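Uncharacterized protein (PDB 5COZ) is of unknown function but carries a domain like that of the regulatory protein YycH and is probably a lipoprotein working outside the cytoplasm. Local coordinates at residues 48-53 / 225-230; 74-79 / 118-123; 271-276 / 301-306. One frame throughout, in Å; residues are numbered along the deposited sequence.

Contact 1: 48-53 / 225-230; sequences EINIWD and YSRCPE
Trp-52 meets Arg-227 through the edge of its benzene ring, which is directed at one face of the guanidinium. CZ2 of Trp-52 stands 3.6 Å above the guanidinium plane, off centre toward its rim, and is 3.7 Å from Arg-227 CZ. The planes are turned 70° from each other, a T-like approach; NH1 of Arg-227, also 3.7 Å from Trp-52 CZ2, lies close to the indole plane. The side chains arrive from opposite directions, joining the end of strand 43-50 of the mixed sheet, and the turn after it, to the loop between strand 223-224 and helix 232-235. Arg-227 leaves the backbone with CG anti to its carbonyl carbon and then bends at the CG-CD bond (chi3 64°), which carries the guanidinium round to the indole edge.

Asn-50 packs beside the pair. Its CB lies 3.3 Å above one face of the Trp-52 ring, while its ND2 comes to 4.4 Å from Arg-227 NH2. Both turn to Glu-300 instead: ND2 of Asn-50 and NH1 of Arg-227 reach its OE2, and Arg-227 also pairs with Glu-304 through NH1 and with Glu-188 through NH2. Trp-52 NE1 bonds Ser-302 OG. Ser-226 OG accepts from Cys-228 N at 3.1 Å (159°), an ST turn in the loop that presents Arg-227.

A leucine in place of Arg-227 would probably leave the carboxylates of Glu-300, Glu-304 and Glu-188 without their shared cation and the indole edge without its flat support. The touch itself is van der Waals packing, not a cation-pi stack, since the cation lies at the ring's edge. Arginine suits this buried place because its flat face takes such packing and leaves its N-H groups for acids, which probably more than offset its charge.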
ATOM      1  N   GLU A  48       0.592   9.604  11.498  1.00  8.59           N
ATOM      2  CA  GLU A  48       1.104  10.225  10.295  1.00  8.77           C
ATOM      3  C   GLU A  48      -0.072  10.944   9.640  1.00 10.89           C
ATOM      4  O   GLU A  48      -1.230  10.512   9.781  1.00  9.86           O
ATOM      5  CB  GLU A  48       1.655   9.167   9.327  1.00  9.81           C
ATOM      6  CG  GLU A  48       2.985   8.575   9.747  1.00 14.67           C
ATOM      7  CD  GLU A  48       3.602   7.740   8.642  1.00 19.46           C
ATOM      8  OE1 GLU A  48       3.082   6.630   8.387  1.00 17.39           O
ATOM      9  OE2 GLU A  48       4.544   8.230   7.976  1.00 16.29           O
ATOM     10  N   ILE A  49       0.211  12.034   8.933  1.00  7.95           N
ATOM     11  CA  ILE A  49      -0.748  12.761   8.111  1.00  6.69           C
ATOM     12  C   ILE A  49      -0.223  12.675   6.699  1.00  8.67           C
ATOM     13  O   ILE A  49       0.900  13.111   6.453  1.00  9.14           O
ATOM     14  CB  ILE A  49      -0.921  14.230   8.562  1.00  8.98           C
ATOM     15  CG1 ILE A  49      -1.277  14.342  10.076  1.00  9.64           C
ATOM     16  CG2 ILE A  49      -1.931  14.975   7.664  1.00 10.53           C
ATOM     17  CD1 ILE A  49      -2.653  13.756  10.455  1.00 13.14           C
ATOM     18  N   ASN A  50      -0.991  12.069   5.795  1.00  7.31           N
ATOM     19  CA  ASN A  50      -0.518  11.883   4.414  1.00  6.94           C
ATOM     20  C   ASN A  50      -1.423  12.531   3.410  1.00  8.41           C
ATOM     21  O   ASN A  50      -2.573  12.082   3.192  1.00  6.70           O
ATOM     22  CB  ASN A  50      -0.425  10.395   4.096  1.00  6.52           C
ATOM     23  CG  ASN A  50       0.814   9.743   4.630  1.00 11.59           C
ATOM     24  OD1 ASN A  50       1.907  10.318   4.544  1.00 10.29           O
ATOM     25  ND2 ASN A  50       0.686   8.490   5.094  1.00  9.68           N
ATOM     26  N   ILE A  51      -0.929  13.632   2.795  1.00  6.91           N
ATOM     27  CA  ILE A  51      -1.661  14.282   1.700  1.00  7.03           C
ATOM     28  C   ILE A  51      -0.865  14.091   0.396  1.00  7.01           C
ATOM     29  O   ILE A  51      -1.255  14.599  -0.655  1.00  7.40           O
ATOM     30  CB  ILE A  51      -2.091  15.752   1.979  1.00  9.81           C
ATOM     31  CG1 ILE A  51      -0.923  16.675   2.376  1.00 10.81           C
ATOM     32  CG2 ILE A  51      -3.158  15.729   3.075  1.00 11.23           C
ATOM     33  CD1 ILE A  51      -0.124  17.226   1.182  1.00 11.70           C
ATOM     34  N   TRP A  52       0.271  13.372   0.485  1.00  6.61           N
ATOM     35  CA  TRP A  52       1.015  12.891  -0.686  1.00  6.69           C
ATOM     36  C   TRP A  52       1.404  14.077  -1.567  1.00  8.65           C
ATOM     37  O   TRP A  52       1.922  15.058  -1.030  1.00  8.89           O
ATOM     38  CB  TRP A  52       0.174  11.807  -1.410  1.00  5.93           C
ATOM     39  CG  TRP A  52      -0.293  10.734  -0.458  1.00  5.65           C
ATOM     40  CD1 TRP A  52      -1.531  10.621   0.115  1.00  7.74           C
ATOM     41  CD2 TRP A  52       0.483   9.628   0.037  1.00  5.42           C
ATOM     42  NE1 TRP A  52      -1.578   9.504   0.933  1.00  6.90           N
ATOM     43  CE2 TRP A  52      -0.348   8.889   0.914  1.00  6.74           C
ATOM     44  CE3 TRP A  52       1.827   9.240  -0.111  1.00  6.33           C
ATOM     45  CZ2 TRP A  52       0.108   7.752   1.596  1.00  6.79           C
ATOM     46  CZ3 TRP A  52       2.273   8.098   0.545  1.00  7.82           C
ATOM     47  CH2 TRP A  52       1.432   7.390   1.415  1.00  7.69           C
ATOM     48  N   ASP A  53       1.154  14.010  -2.887  1.00  6.57           N
ATOM     49  CA  ASP A  53       1.561  15.092  -3.765  1.00  6.50           C
ATOM     50  C   ASP A  53       0.374  15.960  -4.198  1.00  9.89           C
ATOM     51  O   ASP A  53       0.463  16.677  -5.203  1.00 10.11           O
ATOM     52  CB  ASP A  53       2.295  14.505  -4.987  1.00  7.66           C
ATOM     53  CG  ASP A  53       3.541  13.716  -4.611  1.00 10.56           C
ATOM     54  OD1 ASP A  53       4.146  14.020  -3.568  1.00 10.61           O
ATOM     55  OD2 ASP A  53       3.903  12.796  -5.353  1.00 12.07           O
ATOM     56  N   TYR A 225      -3.926   5.668  -5.322  1.00  5.81           N
ATOM     57  CA  TYR A 225      -5.100   4.814  -5.211  1.00  5.97           C
ATOM     58  C   TYR A 225      -5.108   4.201  -3.815  1.00  7.03           C
ATOM     59  O   TYR A 225      -4.056   4.044  -3.164  1.00  7.59           O
ATOM     60  CB  TYR A 225      -5.136   3.697  -6.279  1.00  7.63           C
ATOM     61  CG  TYR A 225      -4.805   4.162  -7.659  1.00 10.78           C
ATOM     62  CD1 TYR A 225      -5.647   5.029  -8.343  1.00 12.83           C
ATOM     63  CD2 TYR A 225      -3.673   3.686  -8.317  1.00 12.69           C
ATOM     64  CE1 TYR A 225      -5.319   5.493  -9.629  1.00 14.06           C
ATOM     65  CE2 TYR A 225      -3.341   4.130  -9.588  1.00 14.24           C
ATOM     66  CZ  TYR A 225      -4.151   5.063 -10.219  1.00 16.35           C
ATOM     67  OH  TYR A 225      -3.835   5.438 -11.490  1.00 18.65           O
ATOM     68  N   SER A 226      -6.292   3.863  -3.365  1.00  6.50           N
ATOM     69  CA  SER A 226      -6.552   3.421  -2.012  1.00  7.19           C
ATOM     70  C   SER A 226      -5.617   2.312  -1.512  1.00  7.75           C
ATOM     71  O   SER A 226      -5.381   1.308  -2.213  1.00  7.74           O
ATOM     72  CB  SER A 226      -8.002   2.960  -1.932  1.00 11.16           C
ATOM     73  OG  SER A 226      -8.279   2.278  -0.724  1.00 21.06           O
ATOM     74  N   ARG A 227      -5.122   2.512  -0.284  1.00  6.77           N
ATOM     75  CA  ARG A 227      -4.291   1.562   0.454  1.00  7.04           C
ATOM     76  C   ARG A 227      -5.133   0.783   1.465  1.00  9.15           C
ATOM     77  O   ARG A 227      -4.589   0.095   2.316  1.00  8.96           O
ATOM     78  CB  ARG A 227      -3.146   2.293   1.147  1.00  6.84           C
ATOM     79  CG  ARG A 227      -2.142   2.840   0.123  1.00  9.67           C
ATOM     80  CD  ARG A 227      -1.417   4.057   0.656  1.00  9.62           C
ATOM     81  NE  ARG A 227      -0.574   3.814   1.827  1.00 10.46           N
ATOM     82  CZ  ARG A 227      -0.735   4.409   3.016  1.00 11.70           C
ATOM     83  NH1 ARG A 227      -1.818   5.131   3.263  1.00  7.31           N
ATOM     84  NH2 ARG A 227       0.174   4.254   3.973  1.00 10.26           N
ATOM     85  N   CYS A 228      -6.465   0.861   1.343  1.00  7.00           N
ATOM     86  CA  CYS A 228      -7.365   0.131   2.194  1.00  8.90           C
ATOM     87  C   CYS A 228      -7.303  -1.365   1.901  1.00  9.50           C
ATOM     88  O   CYS A 228      -7.216  -1.778   0.744  1.00  9.78           O
ATOM     89  CB  CYS A 228      -8.799   0.625   1.996  1.00 10.76           C
ATOM     90  SG  CYS A 228      -9.105   2.251   2.687  1.00 14.39           S
ATOM     91  N   PRO A 229      -7.566  -2.170   2.922  1.00  8.38           N
ATOM     92  CA  PRO A 229      -7.798  -3.610   2.692  1.00  7.90           C
ATOM     93  C   PRO A 229      -9.008  -3.857   1.779  1.00 10.36           C
ATOM     94  O   PRO A 229      -9.870  -2.985   1.595  1.00  8.98           O
ATOM     95  CB  PRO A 229      -8.166  -4.117   4.098  1.00  8.82           C
ATOM     96  CG  PRO A 229      -7.438  -3.176   5.027  1.00 12.43           C
ATOM     97  CD  PRO A 229      -7.622  -1.823   4.355  1.00  8.93           C
ATOM     98  N   GLU A 230      -9.098  -5.098   1.265  1.00  8.59           N
ATOM     99  CA  GLU A 230     -10.250  -5.516   0.468  1.00  8.37           C
ATOM    100  C   GLU A 230     -11.548  -5.227   1.236  1.00 10.54           C
ATOM    101  O   GLU A 230     -11.691  -5.611   2.414  1.00 11.47           O
ATOM    102  CB  GLU A 230     -10.142  -7.016   0.155  1.00  9.90           C
ATOM    103  CG  GLU A 230     -11.291  -7.518  -0.703  1.00 10.59           C
ATOM    104  CD  GLU A 230     -11.245  -9.009  -1.001  1.00 25.44           C
ATOM    105  OE1 GLU A 230     -10.136  -9.585  -0.990  1.00 25.81           O
ATOM    106  OE2 GLU A 230     -12.312  -9.588  -1.296  1.00 36.29           O
TER

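Contact 2: 74-79 / 118-123; sequences DKCYDL and IAIRND
Helix residues 74-79 pass beside strand residues 118-120 with the backbones closest at Cys-76 and Ile-120, whose CA atoms are 7.3 Å apart. Ile-120 points its side chain at the helix and carries the strand's part of the contact alone. Its CG2 branch touches Cys-76 SG at 3.9 Å, and the longer branch ends with CD1 against the backbone O of Cys-76, 3.6 Å away. Having CG2 anti to the backbone N and CG1 anti to the carbonyl carbon (chi1 -56°) spreads the two branches, so that CG2 lies against the sulfur while CD1 reaches the carbonyl oxygen.

One turn on, Leu-79 crosses Ile-120 at a slant, its CG 4.1 Å from Ile-120 CD1. The residue types fit: a small, weakly polar thiol lets the helix come near the strand, and the longer leucine reaches the CD1 end of Ile-120. At the next residue the chemistry changes: Arg-121 points away from the helix and its NH1 forms a salt bridge with Asp-123 OD1 at 2.8 Å, although the hydrogen bond within it is weak because it is bent.

Ile-120 also packs on Phe-69, on Met-80 of helix 73-87, on Trp-109 of strand 104-111 and on Ala-125 of strand 125-128. Helix 73-87 thus lies across the face of an antiparallel sheet, with strand 116-120 held between strands 104-111 and 125-128.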
ATOM      1  N   ASP A  74       1.795  -8.089 -27.022  1.00 13.20           N
ATOM      2  CA  ASP A  74       2.949  -7.181 -27.202  1.00 14.05           C
ATOM      3  C   ASP A  74       3.236  -6.407 -25.924  1.00 14.06           C
ATOM      4  O   ASP A  74       4.390  -6.343 -25.472  1.00 13.52           O
ATOM      5  CB  ASP A  74       2.704  -6.146 -28.322  1.00 16.70           C
ATOM      6  CG  ASP A  74       2.660  -6.667 -29.744  1.00 24.96           C
ATOM      7  OD1 ASP A  74       3.354  -7.670 -30.031  1.00 23.31           O
ATOM      8  OD2 ASP A  74       1.995  -6.011 -30.601  1.00 24.92           O
ATOM      9  N   LYS A  75       2.181  -5.764 -25.368  1.00 12.11           N
ATOM     10  CA  LYS A  75       2.308  -4.977 -24.147  1.00 11.71           C
ATOM     11  C   LYS A  75       2.758  -5.841 -22.995  1.00 12.61           C
ATOM     12  O   LYS A  75       3.531  -5.398 -22.144  1.00 12.42           O
ATOM     13  CB  LYS A  75       0.962  -4.326 -23.773  1.00 15.34           C
ATOM     14  CG  LYS A  75       0.554  -3.156 -24.643  1.00 25.68           C
ATOM     15  CD  LYS A  75      -0.791  -2.640 -24.141  1.00 31.62           C
ATOM     16  CE  LYS A  75      -1.117  -1.279 -24.671  1.00 43.22           C
ATOM     17  NZ  LYS A  75      -2.463  -0.833 -24.216  1.00 43.33           N
ATOM     18  N   CYS A  76       2.233  -7.088 -22.944  1.00  9.18           N
ATOM     19  CA  CYS A  76       2.585  -8.022 -21.891  1.00  8.19           C
ATOM     20  C   CYS A  76       4.081  -8.324 -21.940  1.00  8.47           C
ATOM     21  O   CYS A  76       4.768  -8.289 -20.913  1.00  8.86           O
ATOM     22  CB  CYS A  76       1.770  -9.293 -22.050  1.00  8.06           C
ATOM     23  SG  CYS A  76       2.047 -10.460 -20.710  1.00 11.48           S
ATOM     24  N   TYR A  77       4.587  -8.652 -23.139  1.00  6.92           N
ATOM     25  CA  TYR A  77       5.988  -8.996 -23.288  1.00  6.87           C
ATOM     26  C   TYR A  77       6.878  -7.782 -23.048  1.00  9.25           C
ATOM     27  O   TYR A  77       7.986  -7.954 -22.530  1.00  8.93           O
ATOM     28  CB  TYR A  77       6.256  -9.632 -24.665  1.00  8.86           C
ATOM     29  CG  TYR A  77       5.931 -11.117 -24.726  1.00  8.87           C
ATOM     30  CD1 TYR A  77       4.684 -11.600 -24.310  1.00 10.05           C
ATOM     31  CD2 TYR A  77       6.839 -12.028 -25.258  1.00  8.79           C
ATOM     32  CE1 TYR A  77       4.367 -12.954 -24.394  1.00  9.74           C
ATOM     33  CE2 TYR A  77       6.522 -13.381 -25.381  1.00  9.47           C
ATOM     34  CZ  TYR A  77       5.283 -13.837 -24.940  1.00 10.63           C
ATOM     35  OH  TYR A  77       4.983 -15.169 -25.078  1.00 10.85           O
ATOM     36  N   ASP A  78       6.393  -6.580 -23.391  1.00  8.86           N
ATOM     37  CA  ASP A  78       7.160  -5.363 -23.084  1.00  8.73           C
ATOM     38  C   ASP A  78       7.332  -5.216 -21.561  1.00 11.32           C
ATOM     39  O   ASP A  78       8.424  -4.884 -21.102  1.00 10.88           O
ATOM     40  CB  ASP A  78       6.470  -4.122 -23.671  1.00  9.57           C
ATOM     41  CG  ASP A  78       6.574  -4.012 -25.184  1.00 16.37           C
ATOM     42  OD1 ASP A  78       7.485  -4.651 -25.772  1.00 15.75           O
ATOM     43  OD2 ASP A  78       5.804  -3.226 -25.768  1.00 22.26           O
ATOM     44  N   LEU A  79       6.260  -5.499 -20.788  1.00  8.36           N
ATOM     45  CA  LEU A  79       6.347  -5.445 -19.337  1.00  7.73           C
ATOM     46  C   LEU A  79       7.308  -6.556 -18.838  1.00  8.79           C
ATOM     47  O   LEU A  79       8.164  -6.318 -17.968  1.00  9.53           O
ATOM     48  CB  LEU A  79       4.956  -5.596 -18.743  1.00  8.14           C
ATOM     49  CG  LEU A  79       4.904  -5.640 -17.201  1.00 11.22           C
ATOM     50  CD1 LEU A  79       5.575  -4.399 -16.580  1.00 12.65           C
ATOM     51  CD2 LEU A  79       3.443  -5.806 -16.725  1.00 11.28           C
ATOM     52  N   ILE A 118       8.935 -14.780 -13.530  1.00  9.90           N
ATOM     53  CA  ILE A 118       8.074 -13.659 -13.854  1.00  7.95           C
ATOM     54  C   ILE A 118       6.681 -14.213 -14.109  1.00  9.62           C
ATOM     55  O   ILE A 118       6.554 -15.211 -14.822  1.00 11.11           O
ATOM     56  CB  ILE A 118       8.595 -12.821 -15.040  1.00 10.20           C
ATOM     57  CG1 ILE A 118       9.986 -12.220 -14.745  1.00 10.07           C
ATOM     58  CG2 ILE A 118       7.562 -11.723 -15.454  1.00 10.02           C
ATOM     59  CD1 ILE A 118      10.623 -11.592 -15.970  1.00 13.82           C
ATOM     60  N   ALA A 119       5.636 -13.593 -13.544  1.00  8.55           N
ATOM     61  CA  ALA A 119       4.272 -14.016 -13.803  1.00  8.37           C
ATOM     62  C   ALA A 119       3.462 -12.785 -14.062  1.00 10.33           C
ATOM     63  O   ALA A 119       3.471 -11.865 -13.240  1.00 11.37           O
ATOM     64  CB  ALA A 119       3.714 -14.767 -12.596  1.00 10.30           C
ATOM     65  N   ILE A 120       2.741 -12.753 -15.191  1.00  7.37           N
ATOM     66  CA  ILE A 120       1.919 -11.597 -15.508  1.00  7.41           C
ATOM     67  C   ILE A 120       0.485 -12.069 -15.766  1.00 11.09           C
ATOM     68  O   ILE A 120       0.281 -12.956 -16.588  1.00 11.50           O
ATOM     69  CB  ILE A 120       2.476 -10.772 -16.696  1.00  8.87           C
ATOM     70  CG1 ILE A 120       3.917 -10.329 -16.410  1.00  9.15           C
ATOM     71  CG2 ILE A 120       1.558  -9.569 -16.996  1.00  9.23           C
ATOM     72  CD1 ILE A 120       4.617  -9.708 -17.642  1.00  9.76           C
ATOM     73  N   ARG A 121      -0.477 -11.466 -15.059  1.00 10.63           N
ATOM     74  CA  ARG A 121      -1.910 -11.748 -15.197  1.00 11.23           C
ATOM     75  C   ARG A 121      -2.611 -10.456 -15.650  1.00 12.56           C
ATOM     76  O   ARG A 121      -1.946  -9.434 -15.863  1.00 11.83           O
ATOM     77  CB  ARG A 121      -2.487 -12.214 -13.832  1.00 14.99           C
ATOM     78  CG  ARG A 121      -2.101 -13.605 -13.370  1.00 35.13           C
ATOM     79  CD  ARG A 121      -2.706 -13.924 -12.006  1.00 51.70           C
ATOM     80  NE  ARG A 121      -4.143 -14.206 -12.080  1.00 68.98           N
ATOM     81  CZ  ARG A 121      -5.102 -13.338 -11.763  1.00 88.51           C
ATOM     82  NH1 ARG A 121      -4.790 -12.117 -11.341  1.00 77.44           N
ATOM     83  NH2 ARG A 121      -6.378 -13.683 -11.869  1.00 76.56           N
ATOM     84  N   ASN A 122      -3.950 -10.439 -15.694  1.00 11.46           N
ATOM     85  CA  ASN A 122      -4.633  -9.215 -16.117  1.00 11.70           C
ATOM     86  C   ASN A 122      -4.417  -8.033 -15.160  1.00 14.66           C
ATOM     87  O   ASN A 122      -4.273  -6.905 -15.631  1.00 14.38           O
ATOM     88  CB  ASN A 122      -6.146  -9.472 -16.294  1.00 12.49           C
ATOM     89  CG  ASN A 122      -6.816 -10.069 -15.074  1.00 26.44           C
ATOM     90  OD1 ASN A 122      -6.412 -11.108 -14.563  1.00 22.29           O
ATOM     91  ND2 ASN A 122      -7.853  -9.417 -14.569  1.00 27.60           N
ATOM     92  N   ASP A 123      -4.365  -8.275 -13.833  1.00 11.18           N
ATOM     93  CA  ASP A 123      -4.296  -7.174 -12.879  1.00 11.38           C
ATOM     94  C   ASP A 123      -3.162  -7.308 -11.878  1.00 14.67           C
ATOM     95  O   ASP A 123      -3.228  -6.720 -10.792  1.00 14.49           O
ATOM     96  CB  ASP A 123      -5.630  -7.073 -12.115  1.00 12.97           C
ATOM     97  CG  ASP A 123      -5.943  -8.294 -11.262  1.00 17.01           C
ATOM     98  OD1 ASP A 123      -5.284  -9.346 -11.450  1.00 17.21           O
ATOM     99  OD2 ASP A 123      -6.868  -8.214 -10.428  1.00 22.96           O
TER

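Contact 3: 271-276 / 301-306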
ATOM      1  N   GLY A 271     -14.413  19.260  -6.898  1.00 11.09           N
ATOM      2  CA  GLY A 271     -14.904  19.983  -5.744  1.00 11.60           C
ATOM      3  C   GLY A 271     -13.828  20.103  -4.711  1.00 12.25           C
ATOM      4  O   GLY A 271     -12.786  19.441  -4.788  1.00 10.21           O
ATOM      5  N   GLU A 272     -14.116  20.898  -3.696  1.00 11.07           N
ATOM      6  CA  GLU A 272     -13.216  21.089  -2.583  1.00 10.46           C
ATOM      7  C   GLU A 272     -13.462  20.004  -1.564  1.00 11.40           C
ATOM      8  O   GLU A 272     -14.613  19.723  -1.219  1.00 11.05           O
ATOM      9  CB  GLU A 272     -13.509  22.463  -1.962  1.00 13.19           C
ATOM     10  CG  GLU A 272     -12.465  22.929  -0.979  1.00 23.62           C
ATOM     11  CD  GLU A 272     -12.550  24.410  -0.659  1.00 45.52           C
ATOM     12  OE1 GLU A 272     -13.262  25.149  -1.378  1.00 39.11           O
ATOM     13  OE2 GLU A 272     -11.900  24.834   0.322  1.00 34.87           O
ATOM     14  N   ILE A 273     -12.389  19.381  -1.094  1.00  8.74           N
ATOM     15  CA  ILE A 273     -12.512  18.379  -0.043  1.00  7.72           C
ATOM     16  C   ILE A 273     -12.446  19.043   1.318  1.00  8.84           C
ATOM     17  O   ILE A 273     -12.003  20.187   1.443  1.00  9.31           O
ATOM     18  CB  ILE A 273     -11.445  17.262  -0.170  1.00  9.36           C
ATOM     19  CG1 ILE A 273     -10.006  17.802   0.108  1.00  9.07           C
ATOM     20  CG2 ILE A 273     -11.579  16.559  -1.539  1.00  9.80           C
ATOM     21  CD1 ILE A 273      -8.975  16.710   0.235  1.00  9.19           C
ATOM     22  N   LEU A 274     -12.879  18.320   2.332  1.00  7.64           N
ATOM     23  CA  LEU A 274     -12.796  18.767   3.708  1.00  6.95           C
ATOM     24  C   LEU A 274     -11.368  18.786   4.184  1.00  9.07           C
ATOM     25  O   LEU A 274     -10.569  17.924   3.795  1.00  8.99           O
ATOM     26  CB  LEU A 274     -13.582  17.779   4.592  1.00  6.74           C
ATOM     27  CG  LEU A 274     -15.101  17.838   4.472  1.00 10.48           C
ATOM     28  CD1 LEU A 274     -15.737  16.668   5.203  1.00 11.58           C
ATOM     29  CD2 LEU A 274     -15.637  19.179   5.015  1.00 12.71           C
ATOM     30  N   HIS A 275     -11.056  19.700   5.107  1.00  7.67           N
ATOM     31  CA  HIS A 275      -9.766  19.667   5.785  1.00  7.97           C
ATOM     32  C   HIS A 275      -9.767  18.446   6.690  1.00  8.65           C
ATOM     33  O   HIS A 275     -10.830  18.035   7.176  1.00  8.22           O
ATOM     34  CB  HIS A 275      -9.547  20.935   6.620  1.00  8.65           C
ATOM     35  CG  HIS A 275      -9.465  22.202   5.819  1.00 10.43           C
ATOM     36  ND1 HIS A 275      -9.383  23.428   6.450  1.00 12.60           N
ATOM     37  CD2 HIS A 275      -9.438  22.399   4.480  1.00 11.42           C
ATOM     38  CE1 HIS A 275      -9.340  24.339   5.487  1.00 11.96           C
ATOM     39  NE2 HIS A 275      -9.331  23.779   4.285  1.00 12.07           N
ATOM     40  N   PRO A 276      -8.597  17.893   7.013  1.00  7.34           N
ATOM     41  CA  PRO A 276      -8.600  16.665   7.829  1.00  8.05           C
ATOM     42  C   PRO A 276      -9.023  16.915   9.279  1.00 10.00           C
ATOM     43  O   PRO A 276      -9.381  15.956   9.976  1.00 10.20           O
ATOM     44  CB  PRO A 276      -7.169  16.130   7.703  1.00  9.10           C
ATOM     45  CG  PRO A 276      -6.323  17.355   7.319  1.00 11.19           C
ATOM     46  CD  PRO A 276      -7.249  18.211   6.478  1.00  7.82           C
ATOM     47  N   ILE A 301      -3.813   9.331   9.008  1.00  6.45           N
ATOM     48  CA  ILE A 301      -4.921   9.959   8.305  1.00  5.78           C
ATOM     49  C   ILE A 301      -4.379  10.219   6.903  1.00  7.84           C
ATOM     50  O   ILE A 301      -3.331  10.866   6.766  1.00  7.51           O
ATOM     51  CB  ILE A 301      -5.444  11.229   8.987  1.00  8.49           C
ATOM     52  CG1 ILE A 301      -5.871  10.933  10.424  1.00  9.39           C
ATOM     53  CG2 ILE A 301      -6.594  11.860   8.147  1.00  8.37           C
ATOM     54  CD1 ILE A 301      -6.155  12.279  11.242  1.00 14.19           C
ATOM     55  N   SER A 302      -5.068   9.729   5.875  1.00  6.18           N
ATOM     56  CA  SER A 302      -4.526   9.736   4.524  1.00  5.36           C
ATOM     57  C   SER A 302      -5.565  10.098   3.494  1.00  6.22           C
ATOM     58  O   SER A 302      -6.670   9.560   3.515  1.00  6.48           O
ATOM     59  CB  SER A 302      -3.986   8.327   4.227  1.00  7.72           C
ATOM     60  OG  SER A 302      -3.462   8.199   2.911  1.00  7.76           O
ATOM     61  N   LEU A 303      -5.195  10.972   2.548  1.00  5.19           N
ATOM     62  CA  LEU A 303      -6.024  11.351   1.406  1.00  5.06           C
ATOM     63  C   LEU A 303      -5.732  10.365   0.287  1.00  5.99           C
ATOM     64  O   LEU A 303      -4.570  10.247  -0.122  1.00  6.91           O
ATOM     65  CB  LEU A 303      -5.716  12.797   0.971  1.00  5.33           C
ATOM     66  CG  LEU A 303      -6.366  13.256  -0.316  1.00  7.11           C
ATOM     67  CD1 LEU A 303      -7.919  13.223  -0.191  1.00  8.25           C
ATOM     68  CD2 LEU A 303      -5.859  14.688  -0.655  1.00  7.10           C
ATOM     69  N   GLU A 304      -6.756   9.650  -0.178  1.00  5.26           N
ATOM     70  CA  GLU A 304      -6.536   8.616  -1.184  1.00  4.67           C
ATOM     71  C   GLU A 304      -7.625   8.651  -2.226  1.00  5.46           C
ATOM     72  O   GLU A 304      -8.672   9.251  -2.016  1.00  5.61           O
ATOM     73  CB  GLU A 304      -6.480   7.211  -0.533  1.00  4.79           C
ATOM     74  CG  GLU A 304      -5.463   7.166   0.607  1.00  7.14           C
ATOM     75  CD  GLU A 304      -5.271   5.829   1.288  1.00  8.05           C
ATOM     76  OE1 GLU A 304      -6.002   4.876   0.939  1.00  8.17           O
ATOM     77  OE2 GLU A 304      -4.465   5.758   2.248  1.00  7.51           O
ATOM     78  N   TYR A 305      -7.391   7.971  -3.359  1.00  5.53           N
ATOM     79  CA  TYR A 305      -8.413   7.824  -4.382  1.00  5.37           C
ATOM     80  C   TYR A 305      -8.981   6.422  -4.305  1.00  7.50           C
ATOM     81  O   TYR A 305      -8.271   5.440  -4.562  1.00  8.34           O
ATOM     82  CB  TYR A 305      -7.803   8.043  -5.780  1.00  5.83           C
ATOM     83  CG  TYR A 305      -7.934   9.439  -6.341  1.00  5.71           C
ATOM     84  CD1 TYR A 305      -9.166  10.089  -6.373  1.00  5.62           C
ATOM     85  CD2 TYR A 305      -6.851  10.074  -6.933  1.00  5.51           C
ATOM     86  CE1 TYR A 305      -9.316  11.338  -6.987  1.00  6.20           C
ATOM     87  CE2 TYR A 305      -6.989  11.318  -7.561  1.00  6.56           C
ATOM     88  CZ  TYR A 305      -8.225  11.941  -7.592  1.00  7.66           C
ATOM     89  OH  TYR A 305      -8.359  13.153  -8.231  1.00  7.83           O
HETATM   90  N   MSE A 306     -10.273   6.327  -4.000  1.00  6.00           N
HETATM   91  CA  MSE A 306     -10.921   5.021  -3.942  1.00  6.11           C
HETATM   92  C   MSE A 306     -11.583   4.732  -5.283  1.00  7.81           C
HETATM   93  O   MSE A 306     -12.140   5.636  -5.913  1.00  6.68           O
HETATM   94  CB  MSE A 306     -11.951   4.967  -2.816  1.00  7.13           C
HETATM   95  CG  MSE A 306     -12.577   3.587  -2.691  1.00  8.75           C
HETATM   96 SE   MSE A 306     -13.479   3.355  -0.998  0.75 11.54          SE
HETATM   97  CE  MSE A 306     -11.948   2.971   0.076  1.00 11.17           C
TER
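Ile-273 reaches out with its CD1 methyl to the forked end of Leu-303, tip to tip, meeting CD1 of Leu-303 at 3.7 Å and CD2 of Leu-303 at 3.8 Å. The contact belongs to a strand-helix-strand unit: strand 262-272 leads through this short linker into helix 276-288, and the chain returns as strand 295-311 of the same mixed sheet. The two strands are not neighbours, because strands 58-66 and 314-330 come between them in the pairing order. The touching parts run nearly antiparallel, 163° apart, yet are joined by side chains alone.

Ile-273 holds CG1 between its backbone N and carbonyl carbon (chi1 68°), a crowded position for a branched residue, and this sends CD1 toward the leucine. Leu-303, with CG anti to its backbone N, offers both methyls to that one carbon. Three residues on from Ile-273, Pro-276 rests its ring carbon CB against CG2 of Ile-301 at 4.3 Å, a looser touch. Proline, common in the first turn of helices, suits the junction with helix 276-288, and its ring adds an apolar surface without a backbone N-H to satisfy. Trp-321 of strand 314-330 packs on both Ile-273 and Pro-276, which adds to the buried apolar cluster.

Ile-301 and Leu-303, two apart along the strand, face the linker, whereas Ser-302 and Glu-304 turn to the other side. There Ser-302 OG donates to Glu-304 OE2 at 2.7 Å, using the anti lone pair of that oxygen, the one directed away from OE1.

Overall arrangement
All three contacts are buried, but at different depths and in different chemistry. The centre of contact 1 lies about 7 Å from the centre of the chain, that of contact 3 about 17 Å and that of contact 2 about 21 Å. Contacts 1 and 3 share the mixed sheet through the neighbouring strands 43-50 and 295-311, and they touch: Asn-50 N lies 2.8 Å from Ile-301 O, a probable hydrogen bond. Strand 295-311 turns Ser-302 and Glu-304 to the charged network of contact 1, and Ile-301 and Leu-303 to the apolar packing of contact 3. Contact 2, about 26 Å from contact 1 between centres, belongs to the separate antiparallel sheet, where a helix packs by apolar groups.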